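Long-range contacts in D-isomer specific 2-hydroxyacid dehydrogenase NAD-binding (Xanthobacter autotrophicus, PDB 4XA8), which probably acts as an NAD(P)-dependent oxidoreductase of the D-2-hydroxyacid dehydrogenase family, binding its dinucleotide cofactor through a Rossmann-type domain: residues Arg140-Gly151 against Phe195-Leu206; Leu221-Asn232 against Ser250-Val260. All coordinates share one frame; numbering follows the deposited sequence.

Contact 1. Residues Arg140-Gly151 against Phe195-Leu206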
loop_
_atom_site.group_PDB
_atom_site.type_symbol
_atom_site.label_atom_id
_atom_site.label_comp_id
_atom_site.label_asym_id
_atom_site.label_seq_id
_atom_site.Cartn_x
_atom_site.Cartn_y
_atom_site.Cartn_z
ATOM N N ARG A 140 2.703 -13.059 10.599
ATOM C CA ARG A 140 4.164 -13.136 10.342
ATOM C C ARG A 140 4.757 -11.757 10.594
ATOM O O ARG A 140 4.109 -10.784 10.312
ATOM C CB ARG A 140 4.427 -13.508 8.865
ATOM C CG ARG A 140 3.359 -14.417 8.267
ATOM C CD ARG A 140 3.467 -14.554 6.759
ATOM N NE ARG A 140 4.743 -15.122 6.400
ATOM C CZ ARG A 140 5.270 -15.074 5.182
ATOM N NH1 ARG A 140 6.455 -15.631 4.951
ATOM N NH2 ARG A 140 4.618 -14.466 4.203
ATOM N N THR A 141 5.992 -11.661 11.079
ATOM C CA THR A 141 6.706 -10.382 11.137
ATOM C C THR A 141 7.227 -10.000 9.743
ATOM O O THR A 141 7.471 -10.866 8.895
ATOM C CB THR A 141 7.925 -10.459 12.082
ATOM O OG1 THR A 141 8.850 -11.441 11.593
ATOM C CG2 THR A 141 7.523 -10.826 13.488
ATOM N N ALA A 142 7.437 -8.717 9.518
ATOM C CA ALA A 142 8.105 -8.246 8.308
ATOM C C ALA A 142 9.465 -8.946 8.055
ATOM O O ALA A 142 9.821 -9.258 6.926
ATOM C CB ALA A 142 8.335 -6.761 8.442
ATOM N N ALA A 143 10.212 -9.175 9.131
ATOM C CA ALA A 143 11.544 -9.767 9.056
ATOM C C ALA A 143 11.542 -11.193 8.484
ATOM O O ALA A 143 12.542 -11.625 7.922
ATOM C CB ALA A 143 12.210 -9.726 10.426
ATOM N N GLU A 144 10.428 -11.917 8.592
ATOM C CA GLU A 144 10.347 -13.220 7.992
ATOM C C GLU A 144 10.014 -13.176 6.487
ATOM O O GLU A 144 10.084 -14.188 5.817
ATOM C CB GLU A 144 9.451 -14.184 8.810
ATOM C CG GLU A 144 7.964 -14.034 8.717
ATOM C CD GLU A 144 7.239 -14.854 9.800
ATOM O OE1 GLU A 144 7.124 -14.439 10.981
ATOM O OE2 GLU A 144 6.756 -15.924 9.425
ATOM N N ILE A 145 9.717 -12.000 5.946
ATOM C CA ILE A 145 9.331 -11.886 4.536
ATOM C C ILE A 145 10.468 -11.359 3.657
ATOM O O ILE A 145 10.938 -10.209 3.780
ATOM C CB ILE A 145 8.072 -11.023 4.376
ATOM C CG1 ILE A 145 6.941 -11.603 5.243
ATOM C CG2 ILE A 145 7.635 -10.970 2.897
ATOM C CD1 ILE A 145 5.666 -10.771 5.216
ATOM N N ARG A 146 10.900 -12.208 2.757
ATOM C CA ARG A 146 12.027 -11.898 1.891
ATOM C C ARG A 146 11.540 -11.220 0.628
ATOM O O ARG A 146 10.749 -11.807 -0.121
ATOM C CB ARG A 146 12.774 -13.175 1.535
ATOM C CG ARG A 146 13.309 -13.889 2.752
ATOM C CD ARG A 146 13.787 -15.279 2.385
ATOM N NE ARG A 146 15.248 -15.367 2.397
ATOM C CZ ARG A 146 15.952 -16.430 1.989
ATOM N NH1 ARG A 146 15.347 -17.520 1.522
ATOM N NH2 ARG A 146 17.276 -16.405 2.068
ATOM N N VAL A 147 12.012 -10.010 0.376
ATOM C CA VAL A 147 11.528 -9.170 -0.766
ATOM C C VAL A 147 12.802 -8.859 -1.585
ATOM O O VAL A 147 13.808 -8.371 -1.037
ATOM C CB VAL A 147 10.911 -7.834 -0.293
ATOM C CG1 VAL A 147 10.371 -6.991 -1.440
ATOM C CG2 VAL A 147 9.819 -8.046 0.764
ATOM N N GLY A 148 12.754 -9.200 -2.856
ATOM C CA GLY A 148 13.856 -9.042 -3.779
ATOM C C GLY A 148 13.528 -7.925 -4.761
ATOM O O GLY A 148 12.507 -7.994 -5.473
ATOM N N VAL A 149 14.412 -6.941 -4.870
ATOM C CA VAL A 149 14.280 -5.892 -5.912
ATOM C C VAL A 149 15.281 -6.199 -7.066
ATOM O O VAL A 149 16.503 -6.204 -6.836
ATOM C CB VAL A 149 14.581 -4.510 -5.286
ATOM C CG1 VAL A 149 14.446 -3.379 -6.308
ATOM C CG2 VAL A 149 13.653 -4.235 -4.151
ATOM N N LEU A 150 14.756 -6.516 -8.251
ATOM C CA LEU A 150 15.534 -6.831 -9.428
ATOM C C LEU A 150 15.807 -5.526 -10.176
ATOM O O LEU A 150 14.929 -4.981 -10.828
ATOM C CB LEU A 150 14.776 -7.874 -10.267
ATOM C CG LEU A 150 15.438 -8.430 -11.493
ATOM C CD1 LEU A 150 16.539 -9.412 -11.116
ATOM C CD2 LEU A 150 14.388 -9.121 -12.346
ATOM N N GLY A 151 17.023 -5.008 -10.044
ATOM C CA GLY A 151 17.471 -3.762 -10.683
ATOM C C GLY A 151 17.764 -2.747 -9.614
ATOM O O GLY A 151 16.888 -2.482 -8.798
ATOM N N PHE A 195 19.495 -15.450 -6.096
ATOM C CA PHE A 195 18.746 -14.225 -5.722
ATOM C C PHE A 195 17.236 -14.480 -5.833
ATOM O O PHE A 195 16.483 -14.172 -4.889
ATOM C CB PHE A 195 19.122 -13.009 -6.588
ATOM C CG PHE A 195 18.125 -11.850 -6.529
ATOM C CD1 PHE A 195 18.158 -10.963 -5.475
ATOM C CD2 PHE A 195 17.174 -11.652 -7.533
ATOM C CE1 PHE A 195 17.233 -9.919 -5.389
ATOM C CE2 PHE A 195 16.261 -10.583 -7.463
ATOM C CZ PHE A 195 16.305 -9.729 -6.375
ATOM N N LEU A 196 16.812 -15.033 -6.972
ATOM C CA LEU A 196 15.390 -15.329 -7.186
ATOM C C LEU A 196 14.873 -16.443 -6.248
ATOM O O LEU A 196 13.747 -16.342 -5.740
ATOM C CB LEU A 196 15.149 -15.756 -8.632
ATOM C CG LEU A 196 15.358 -14.626 -9.658
ATOM C CD1 LEU A 196 15.415 -15.182 -11.084
ATOM C CD2 LEU A 196 14.315 -13.553 -9.524
ATOM N N ALA A 197 15.657 -17.519 -6.075
ATOM C CA ALA A 197 15.195 -18.646 -5.254
ATOM C C ALA A 197 14.882 -18.248 -3.823
ATOM O O ALA A 197 14.059 -18.903 -3.162
ATOM C CB ALA A 197 16.222 -19.771 -5.273
ATOM N N GLY A 198 15.527 -17.206 -3.306
ATOM C CA GLY A 198 15.235 -16.769 -1.905
ATOM C C GLY A 198 14.286 -15.581 -1.790
ATOM O O GLY A 198 14.104 -15.022 -0.706
ATOM N N SER A 199 13.703 -15.140 -2.903
ATOM C CA SER A 199 12.757 -13.998 -2.904
ATOM C C SER A 199 11.305 -14.501 -2.886
ATOM O O SER A 199 10.792 -14.999 -3.899
ATOM C CB SER A 199 12.956 -13.138 -4.143
ATOM O OG SER A 199 14.241 -12.527 -4.170
ATOM N N GLU A 200 10.619 -14.312 -1.771
ATOM C CA GLU A 200 9.194 -14.592 -1.676
ATOM C C GLU A 200 8.334 -13.610 -2.466
ATOM O O GLU A 200 7.338 -14.004 -3.055
ATOM C CB GLU A 200 8.727 -14.581 -0.205
ATOM C CG GLU A 200 7.284 -14.999 -0.090
ATOM C CD GLU A 200 6.742 -15.028 1.338
ATOM O OE1 GLU A 200 7.508 -15.206 2.315
ATOM O OE2 GLU A 200 5.529 -14.871 1.469
ATOM N N ILE A 201 8.708 -12.334 -2.437
ATOM C CA ILE A 201 8.086 -11.283 -3.253
ATOM C C ILE A 201 9.178 -10.733 -4.124
ATOM O O ILE A 201 10.291 -10.407 -3.619
ATOM C CB ILE A 201 7.502 -10.157 -2.376
ATOM C CG1 ILE A 201 6.451 -10.725 -1.416
ATOM C CG2 ILE A 201 6.871 -9.064 -3.197
ATOM C CD1 ILE A 201 6.051 -9.804 -0.308
ATOM N N VAL A 202 8.921 -10.591 -5.428
ATOM C CA VAL A 202 9.975 -10.031 -6.279
ATOM C C VAL A 202 9.443 -8.778 -6.987
ATOM O O VAL A 202 8.271 -8.723 -7.383
ATOM C CB VAL A 202 10.570 -11.088 -7.272
ATOM C CG1 VAL A 202 9.533 -11.515 -8.269
ATOM C CG2 VAL A 202 11.769 -10.554 -8.038
ATOM N N VAL A 203 10.285 -7.732 -7.054
ATOM C CA VAL A 203 9.903 -6.432 -7.731
ATOM C C VAL A 203 10.807 -6.217 -8.922
ATOM O O VAL A 203 12.030 -6.014 -8.781
ATOM C CB VAL A 203 9.949 -5.202 -6.807
ATOM C CG1 VAL A 203 9.305 -4.015 -7.483
ATOM C CG2 VAL A 203 9.283 -5.471 -5.472
ATOM N N VAL A 204 10.239 -6.264 -10.112
ATOM C CA VAL A 204 11.032 -5.979 -11.327
ATOM C C VAL A 204 11.156 -4.457 -11.557
ATOM O O VAL A 204 10.146 -3.761 -11.808
ATOM C CB VAL A 204 10.388 -6.563 -12.583
ATOM C CG1 VAL A 204 11.314 -6.341 -13.794
ATOM C CG2 VAL A 204 10.120 -8.051 -12.412
ATOM N N MET A 205 12.374 -3.942 -11.470
ATOM C CA MET A 205 12.679 -2.535 -11.647
ATOM C C MET A 205 13.930 -2.352 -12.545
ATOM O O MET A 205 14.747 -1.444 -12.321
ATOM C CB MET A 205 12.928 -1.833 -10.308
ATOM C CG MET A 205 11.809 -2.058 -9.332
ATOM S SD MET A 205 11.993 -1.028 -7.853
ATOM C CE MET A 205 11.676 0.567 -8.560
ATOM N N LEU A 206 14.080 -3.216 -13.551
ATOM C CA LEU A 206 15.261 -3.142 -14.426
ATOM C C LEU A 206 15.021 -2.169 -15.554
ATOM O O LEU A 206 13.996 -2.223 -16.179
ATOM C CB LEU A 206 15.522 -4.498 -15.044
ATOM C CG LEU A 206 16.215 -5.486 -14.156
ATOM C CD1 LEU A 206 15.972 -6.862 -14.730
ATOM C CD2 LEU A 206 17.700 -5.147 -14.079
HETATM O O HOH W 1 10.066 -15.011 2.984
#

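Contact 2. Residues Leu221-Asn232 against Ser250-Val260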
loop_
_atom_site.group_PDB
_atom_site.type_symbol
_atom_site.label_atom_id
_atom_site.label_comp_id
_atom_site.label_asym_id
_atom_site.label_seq_id
_atom_site.Cartn_x
_atom_site.Cartn_y
_atom_site.Cartn_z
ATOM N N LEU A 221 11.877 -17.274 -14.217
ATOM C CA LEU A 221 10.680 -17.410 -13.420
ATOM C C LEU A 221 10.628 -18.733 -12.603
ATOM O O LEU A 221 10.109 -18.765 -11.465
ATOM C CB LEU A 221 9.435 -17.295 -14.300
ATOM C CG LEU A 221 9.100 -15.927 -14.930
ATOM C CD1 LEU A 221 7.938 -16.111 -15.912
ATOM C CD2 LEU A 221 8.747 -14.902 -13.869
ATOM N N ALA A 222 11.101 -19.826 -13.211
ATOM C CA ALA A 222 11.126 -21.103 -12.542
ATOM C C ALA A 222 12.093 -21.139 -11.339
ATOM O O ALA A 222 11.928 -21.973 -10.463
ATOM C CB ALA A 222 11.452 -22.201 -13.530
ATOM N N HIS A 223 13.047 -20.211 -11.262
ATOM C CA HIS A 223 13.956 -20.127 -10.106
ATOM C C HIS A 223 13.311 -19.550 -8.864
ATOM O O HIS A 223 13.789 -19.771 -7.760
ATOM C CB HIS A 223 15.140 -19.231 -10.427
ATOM C CG HIS A 223 16.069 -19.794 -11.442
ATOM N ND1 HIS A 223 16.496 -21.102 -11.409
ATOM C CD2 HIS A 223 16.707 -19.216 -12.481
ATOM C CE1 HIS A 223 17.333 -21.314 -12.407
ATOM N NE2 HIS A 223 17.479 -20.178 -13.070
ATOM N N LEU A 224 12.268 -18.758 -9.052
ATOM C CA LEU A 224 11.470 -18.290 -7.935
ATOM C C LEU A 224 10.891 -19.463 -7.179
ATOM O O LEU A 224 10.583 -20.470 -7.779
ATOM C CB LEU A 224 10.337 -17.408 -8.455
ATOM C CG LEU A 224 10.737 -16.059 -9.048
ATOM C CD1 LEU A 224 9.540 -15.475 -9.793
ATOM C CD2 LEU A 224 11.225 -15.142 -7.916
ATOM N N PRO A 225 10.698 -19.324 -5.860
ATOM C CA PRO A 225 10.004 -20.364 -5.097
ATOM C C PRO A 225 8.546 -20.496 -5.501
ATOM O O PRO A 225 7.903 -19.505 -5.798
ATOM C CB PRO A 225 10.063 -19.851 -3.649
ATOM C CG PRO A 225 10.210 -18.378 -3.768
ATOM C CD PRO A 225 10.937 -18.105 -5.062
ATOM N N ARG A 226 8.005 -21.705 -5.441
ATOM C CA ARG A 226 6.598 -21.905 -5.711
ATOM C C ARG A 226 5.770 -21.106 -4.705
ATOM O O ARG A 226 6.046 -21.065 -3.495
ATOM C CB ARG A 226 6.240 -23.402 -5.689
ATOM C CG ARG A 226 4.749 -23.626 -5.835
ATOM C CD ARG A 226 4.360 -25.040 -6.207
ATOM N NE ARG A 226 2.918 -25.077 -6.457
ATOM C CZ ARG A 226 2.316 -24.991 -7.648
ATOM N NH1 ARG A 226 2.983 -24.865 -8.795
ATOM N NH2 ARG A 226 0.996 -25.013 -7.685
ATOM N N GLY A 227 4.807 -20.367 -5.223
ATOM C CA GLY A 227 4.023 -19.477 -4.385
ATOM C C GLY A 227 4.520 -18.046 -4.306
ATOM O O GLY A 227 3.974 -17.256 -3.555
ATOM N N ALA A 228 5.520 -17.695 -5.105
ATOM C CA ALA A 228 6.079 -16.388 -5.093
ATOM C C ALA A 228 5.050 -15.360 -5.536
ATOM O O ALA A 228 4.091 -15.670 -6.239
ATOM C CB ALA A 228 7.325 -16.301 -5.992
ATOM N N LYS A 229 5.271 -14.131 -5.088
ATOM C CA LYS A 229 4.453 -12.973 -5.463
ATOM C C LYS A 229 5.286 -12.006 -6.337
ATOM O O LYS A 229 6.403 -11.670 -5.994
ATOM C CB LYS A 229 3.927 -12.315 -4.203
ATOM C CG LYS A 229 3.133 -13.364 -3.389
ATOM C CD LYS A 229 3.045 -13.102 -1.925
ATOM C CE LYS A 229 2.006 -14.000 -1.234
ATOM N NZ LYS A 229 1.030 -13.114 -0.485
ATOM N N PHE A 230 4.723 -11.607 -7.479
ATOM C CA PHE A 230 5.475 -10.953 -8.564
ATOM C C PHE A 230 4.901 -9.551 -8.852
ATOM O O PHE A 230 3.701 -9.399 -9.085
ATOM C CB PHE A 230 5.351 -11.851 -9.781
ATOM C CG PHE A 230 6.217 -11.469 -10.936
ATOM C CD1 PHE A 230 5.741 -10.589 -11.900
ATOM C CD2 PHE A 230 7.484 -12.007 -11.097
ATOM C CE1 PHE A 230 6.508 -10.236 -12.987
ATOM C CE2 PHE A 230 8.257 -11.669 -12.210
ATOM C CZ PHE A 230 7.766 -10.785 -13.143
ATOM N N ILE A 231 5.765 -8.528 -8.830
ATOM C CA ILE A 231 5.394 -7.152 -9.060
ATOM C C ILE A 231 6.254 -6.631 -10.236
ATOM O O ILE A 231 7.486 -6.739 -10.182
ATOM C CB ILE A 231 5.692 -6.296 -7.847
ATOM C CG1 ILE A 231 4.823 -6.744 -6.677
ATOM C CG2 ILE A 231 5.468 -4.806 -8.133
ATOM C CD1 ILE A 231 5.357 -6.279 -5.356
ATOM N N ASN A 232 5.611 -6.080 -11.270
ATOM C CA ASN A 232 6.361 -5.505 -12.445
ATOM C C ASN A 232 6.047 -4.047 -12.618
ATOM O O ASN A 232 4.893 -3.700 -12.899
ATOM C CB ASN A 232 6.042 -6.210 -13.726
ATOM C CG ASN A 232 7.027 -5.855 -14.829
ATOM O OD1 ASN A 232 8.043 -5.205 -14.576
ATOM N ND2 ASN A 232 6.712 -6.258 -16.048
ATOM N N SER A 250 -0.125 -22.138 -13.544
ATOM C CA SER A 250 0.292 -23.365 -12.877
ATOM C C SER A 250 0.340 -23.215 -11.346
ATOM O O SER A 250 0.577 -24.201 -10.611
ATOM C CB SER A 250 1.665 -23.775 -13.392
ATOM O OG SER A 250 2.642 -22.812 -12.970
ATOM N N GLY A 251 0.190 -21.989 -10.863
ATOM C CA GLY A 251 0.325 -21.703 -9.455
ATOM C C GLY A 251 1.767 -21.539 -9.018
ATOM O O GLY A 251 2.010 -21.416 -7.842
ATOM N N HIS A 252 2.720 -21.513 -9.946
ATOM C CA HIS A 252 4.090 -21.246 -9.580
ATOM C C HIS A 252 4.256 -19.843 -8.987
ATOM O O HIS A 252 4.990 -19.649 -8.032
ATOM C CB HIS A 252 5.079 -21.474 -10.756
ATOM C CG HIS A 252 6.503 -21.420 -10.319
ATOM N ND1 HIS A 252 7.013 -22.307 -9.397
ATOM C CD2 HIS A 252 7.495 -20.534 -10.581
ATOM C CE1 HIS A 252 8.275 -22.002 -9.152
ATOM N NE2 HIS A 252 8.588 -20.923 -9.841
ATOM N N ILE A 253 3.593 -18.863 -9.588
ATOM C CA ILE A 253 3.472 -17.548 -9.017
ATOM C C ILE A 253 2.071 -17.535 -8.495
ATOM O O ILE A 253 1.122 -17.795 -9.245
ATOM C CB ILE A 253 3.723 -16.459 -10.077
ATOM C CG1 ILE A 253 5.211 -16.467 -10.463
ATOM C CG2 ILE A 253 3.406 -15.082 -9.548
ATOM C CD1 ILE A 253 5.594 -15.539 -11.571
ATOM N N ALA A 254 1.942 -17.214 -7.206
ATOM C CA ALA A 254 0.655 -17.208 -6.530
ATOM C C ALA A 254 -0.218 -15.972 -6.845
ATOM O O ALA A 254 -1.483 -16.062 -6.921
ATOM C CB ALA A 254 0.856 -17.339 -5.035
ATOM N N GLU A 255 0.434 -14.832 -6.988
ATOM C CA GLU A 255 -0.248 -13.574 -7.244
ATOM C C GLU A 255 0.702 -12.541 -7.805
ATOM O O GLU A 255 1.912 -12.665 -7.671
ATOM C CB GLU A 255 -0.986 -13.045 -5.960
ATOM C CG GLU A 255 -0.227 -13.181 -4.683
ATOM C CD GLU A 255 -1.009 -12.783 -3.410
ATOM O OE1 GLU A 255 -0.596 -11.789 -2.776
ATOM O OE2 GLU A 255 -2.010 -13.454 -3.025
ATOM N N ALA A 256 0.147 -11.521 -8.457
ATOM C CA ALA A 256 0.932 -10.527 -9.098
ATOM C C ALA A 256 0.234 -9.183 -9.131
ATOM O O ALA A 256 -1.020 -9.082 -9.032
ATOM C CB ALA A 256 1.262 -10.964 -10.539
ATOM N N THR A 257 1.086 -8.163 -9.254
ATOM C CA THR A 257 0.702 -6.788 -9.445
ATOM C C THR A 257 1.555 -6.287 -10.638
ATOM O O THR A 257 2.797 -6.271 -10.595
ATOM C CB THR A 257 0.845 -5.885 -8.185
ATOM O OG1 THR A 257 0.064 -6.411 -7.077
ATOM C CG2 THR A 257 0.424 -4.475 -8.485
ATOM N N LEU A 258 0.861 -5.897 -11.715
ATOM C CA LEU A 258 1.507 -5.620 -13.009
ATOM C C LEU A 258 1.063 -4.237 -13.451
ATOM O O LEU A 258 -0.138 -3.994 -13.605
ATOM C CB LEU A 258 1.114 -6.678 -14.043
ATOM C CG LEU A 258 1.395 -8.132 -13.665
ATOM C CD1 LEU A 258 0.765 -9.007 -14.727
ATOM C CD2 LEU A 258 2.890 -8.397 -13.502
ATOM N N ASP A 259 2.030 -3.325 -13.583
ATOM C CA ASP A 259 1.787 -1.924 -13.972
ATOM C C ASP A 259 2.172 -1.595 -15.424
ATOM O O ASP A 259 1.941 -0.474 -15.885
ATOM C CB ASP A 259 2.600 -0.978 -13.057
ATOM C CG ASP A 259 2.178 0.460 -13.162
ATOM O OD1 ASP A 259 0.974 0.739 -13.077
ATOM O OD2 ASP A 259 3.059 1.346 -13.281
ATOM N N VAL A 260 2.794 -2.552 -16.105
ATOM C CA VAL A 260 3.368 -2.379 -17.415
ATOM C C VAL A 260 3.217 -3.710 -18.202
ATOM O O VAL A 260 3.170 -4.792 -17.594
ATOM C CB VAL A 260 4.859 -2.040 -17.347
ATOM C CG1 VAL A 260 5.135 -0.727 -16.617
ATOM C CG2 VAL A 260 5.626 -3.178 -16.635
HETATM O O HOH W 2 5.969 -24.884 -8.961
HETATM O O HOH W 3 3.980 -7.517 -16.686
#

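Contact 1. Residues Arg140-Gly151 against Phe195-Leu206
With its CG trans to the backbone N (chi1 -175°) and the chain straight beyond it, E200 reaches out to R140, whose own chain bends at chi3 (61°) to present NH1 and NH2 end-on. R140 NH1 donates to E200 OE1 and R140 NH2 to E200 OE2, both at 2.9 Å, each oxygen using its syn lone pair; the two planes lie 22° apart, evidence of a true bidentate pair. E200 OE1 also accepts from a water that donates to E144 O and takes the R146 N-H. E144 makes a long, weaker ion pair with R140 NE, but its main partner is R291 of the second subunit.

From there the parallel strands 146-150 and 201-204 run together in a Rossmann-type sheet. G148 sits astride the ladder: its N donates to I201 O at 2.8 Å and its O accepts from V203 N at 2.7 Å. F195 CZ and S199 OG both come close to G148 CA, CZ at 3.6 Å, so a CB there would collide with both. At the far end L150 sets CG 3.6 Å from L206 CD1 and CD1 against F195 CE2. The chemistry thus divides: just ahead of the strands, two straight in-plane R140 bonds and a water hold the E200 carboxylate, which probably favours its charged form, while apolar packing lines the end that leads into G151 of the probable GxGxxG cofactor-binding turn.

Contact 2. Residues Leu221-Asn232 against Ser250-Val260
H252 and R226 open this contact at the entrance to strands 228-232 and 253-258, the two parallel strands of a right-handed beta-alpha-beta crossover in the Rossmann-type domain, linked by helix 241-250. The imidazole of H252 starts from a CB directed away from segment 221-232, yet CG trans to the backbone N (chi1 -170°) brings the ring back against the backbone from L221 to R226, with P225 O over one face. ND1 lies 3.7 Å from R226 CA and is joined through a water to R226 NH1. CE1 approaches L224 O, CD2 faces L221 O, and NE2 lies 2.9 Å from L224 O while making a weak bond to L221 O. Replacing H252 by alanine would probably cost L221 O this weak donor and R226 NH1 its water link to the ring, and open a gap against the L221-R226 backbone.

R226, extended from CG to NE, brings NH1 and NH2 end-on to one atom, S250 O, at 3.1 Å each; G251 O lies 3.5 Å above the guanidinium plane.

The ladder is ordinary from F230 onward, F230 N donating to E255 O and F230 O accepting from T257 N. Nearer its start, strand 253-258 takes an extra residue, as in a beta bulge, leaving E255 N without a partner in the model. On the face of F230 and N232, I253 CG2 packs on F230 CB, and L258 CD2 comes in plane to the edge of the F230 ring, 3.9 Å from CD1. On the other face, K229 and E255 run side by side in a weak salt bridge; their stronger partners are D121 for K229 and H118 for E255. Where the strands end, beside D259 of the NADPH site, one water accepts from N232 ND2 at 3.1 Å and donates to V260 O.

How the contacts relate
Contacts 1 and 2 lie side by side in one seven-stranded parallel sheet, their centres about 11 Å apart. Along the chain both segments of 140-151/195-206 come first, and 221-232/250-260 follow, with helix 218-223 next after strand 201-204. Strands 201-204 and 228-232 are neighbours, so the two contacts join directly: V204 N to I231 O and V202 N to K229 O are probable hydrogen bonds of 2.8 Å. Together they supply four consecutive strands, 146-150, 201-204, 228-232 and 253-258, one face of which meets helix 103-119. Their C-terminal ends carry G151 and D259, consistent with a shared cofactor-binding edge.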